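Local coordinates for protein probable benzoylformate decarboxylase (Rhodococcus jostii, PDB 7ORX) that binds thiamine diphosphate and a sodium ion, as a member of the thiamine diphosphate-dependent enzyme family, at residues Ala349-Ala354 and Pro358-Ala363. Numbering follows the deposited sequence.
Sequences AVSVGA and PAQLFA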
loop_
_atom_site.group_PDB
_atom_site.type_symbol
_atom_site.label_atom_id
_atom_site.label_comp_id
_atom_site.label_asym_id
_atom_site.label_seq_id
_atom_site.Cartn_x
_atom_site.Cartn_y
_atom_site.Cartn_z
ATOM N N ALA C 349 53.159 0.834 0.637
ATOM C CA ALA C 349 52.194 1.863 1.103
ATOM C C ALA C 349 52.904 3.047 1.787
ATOM O O ALA C 349 52.914 3.085 3.009
ATOM C CB ALA C 349 51.168 1.232 2.004
ATOM N N VAL C 350 53.480 3.962 1.001
ATOM C CA VAL C 350 54.028 5.290 1.434
ATOM C C VAL C 350 52.838 6.255 1.578
ATOM O O VAL C 350 51.780 5.972 0.959
ATOM C CB VAL C 350 55.104 5.818 0.448
ATOM C CG1 VAL C 350 54.555 6.104 -0.951
ATOM C CG2 VAL C 350 55.835 7.048 0.973
ATOM N N SER C 351 52.971 7.329 2.373
ATOM C CA SER C 351 51.927 8.377 2.551
ATOM C C SER C 351 52.557 9.761 2.517
ATOM O O SER C 351 53.354 10.067 3.436
ATOM C CB SER C 351 51.153 8.212 3.832
ATOM O OG SER C 351 50.199 7.180 3.694
ATOM N N VAL C 352 52.169 10.554 1.517
ATOM C CA VAL C 352 52.567 11.985 1.383
ATOM C C VAL C 352 51.296 12.820 1.608
ATOM O O VAL C 352 50.322 12.623 0.876
ATOM C CB VAL C 352 53.293 12.260 0.045
ATOM C CG1 VAL C 352 52.363 12.173 -1.167
ATOM C CG2 VAL C 352 54.069 13.577 0.093
ATOM N N GLY C 353 51.315 13.671 2.644
ATOM C CA GLY C 353 50.157 14.416 3.166
ATOM C C GLY C 353 50.306 14.681 4.660
ATOM O O GLY C 353 51.257 14.146 5.283
ATOM N N ALA C 354 49.405 15.493 5.222
ATOM C CA ALA C 354 49.367 15.815 6.666
ATOM C C ALA C 354 48.950 14.576 7.484
ATOM O O ALA C 354 49.289 14.541 8.691
ATOM C CB ALA C 354 48.455 16.997 6.908
ATOM N N PRO C 358 44.564 6.002 2.982
ATOM C CA PRO C 358 43.835 4.787 3.353
ATOM C C PRO C 358 44.631 3.499 3.074
ATOM O O PRO C 358 44.617 2.644 3.904
ATOM C CB PRO C 358 42.559 4.933 2.517
ATOM C CG PRO C 358 42.324 6.423 2.545
ATOM C CD PRO C 358 43.723 6.998 2.294
ATOM N N ALA C 359 45.346 3.400 1.957
ATOM C CA ALA C 359 46.129 2.189 1.602
ATOM C C ALA C 359 47.167 1.916 2.693
ATOM O O ALA C 359 47.373 0.774 3.022
ATOM C CB ALA C 359 46.765 2.325 0.241
ATOM N N GLN C 360 47.774 2.938 3.268
ATOM C CA GLN C 360 48.783 2.751 4.346
ATOM C C GLN C 360 48.079 2.413 5.651
ATOM O O GLN C 360 48.589 1.569 6.402
ATOM C CB GLN C 360 49.645 3.994 4.549
ATOM C CG GLN C 360 50.827 3.706 5.459
ATOM C CD GLN C 360 51.571 4.962 5.842
ATOM O OE1 GLN C 360 52.714 4.907 6.296
ATOM N NE2 GLN C 360 50.917 6.107 5.691
ATOM N N LEU C 361 46.967 3.073 5.935
ATOM C CA LEU C 361 46.197 2.776 7.163
ATOM C C LEU C 361 45.792 1.306 7.150
ATOM O O LEU C 361 45.908 0.664 8.173
ATOM C CB LEU C 361 44.974 3.684 7.254
ATOM C CG LEU C 361 44.131 3.451 8.491
ATOM C CD1 LEU C 361 44.952 3.581 9.758
ATOM C CD2 LEU C 361 42.956 4.406 8.530
ATOM N N PHE C 362 45.354 0.778 6.018
ATOM C CA PHE C 362 44.896 -0.625 5.931
ATOM C C PHE C 362 46.091 -1.566 6.055
ATOM O O PHE C 362 45.978 -2.618 6.676
ATOM C CB PHE C 362 44.021 -0.848 4.698
ATOM C CG PHE C 362 42.709 -0.099 4.710
ATOM C CD1 PHE C 362 42.034 0.164 5.879
ATOM C CD2 PHE C 362 42.153 0.365 3.536
ATOM C CE1 PHE C 362 40.863 0.906 5.881
ATOM C CE2 PHE C 362 40.971 1.081 3.535
ATOM C CZ PHE C 362 40.323 1.350 4.714
ATOM N N ALA C 363 47.248 -1.197 5.552
ATOM C CA ALA C 363 48.474 -2.020 5.689
ATOM C C ALA C 363 48.904 -2.067 7.153
ATOM O O ALA C 363 49.255 -3.146 7.607
ATOM C CB ALA C 363 49.556 -1.502 4.788
#
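Ala-349 comes closest to the first turn of helix 358-368 opposite Gln-360, with 4.8 Å between the two CA atoms, while the extended chain of 349-354 then draws away from the helix toward Ala-354. The methyl group of Ala-349 points at the helix backbone: its CB lies 3.7 Å from CA of Gln-360 and 4.2 Å from CB of Ala-363, one turn further on. Gln-360 carries most of the helix's share. With CG anti to the backbone N (chi1 -169°) and the chain extended beyond it, the side chain runs alongside 349-351, from the Ala-349 carbonyl toward Ser-351, and its CG passes 3.3 Å from the carbonyl O of Ala-349. This loop lies between helix 321-331 and helix 358-368, which in this thiamine diphosphate-dependent enzyme runs on to strand 374-378 of the parallel sheet that also holds strand 452-457. Ser-351 also turns its CB toward the helix, and its OG, whose place is less sure, is modelled hydrogen-bonded to the backbone N of Asp-357. The amide end of Gln-360 is modelled too close to Ser-351, so their relative placement is doubtful. On the inner side of the helix, Leu-361 and Phe-362 pack on Leu-456, and Phe-362 meets the ring of Phe-386 edge-to-face.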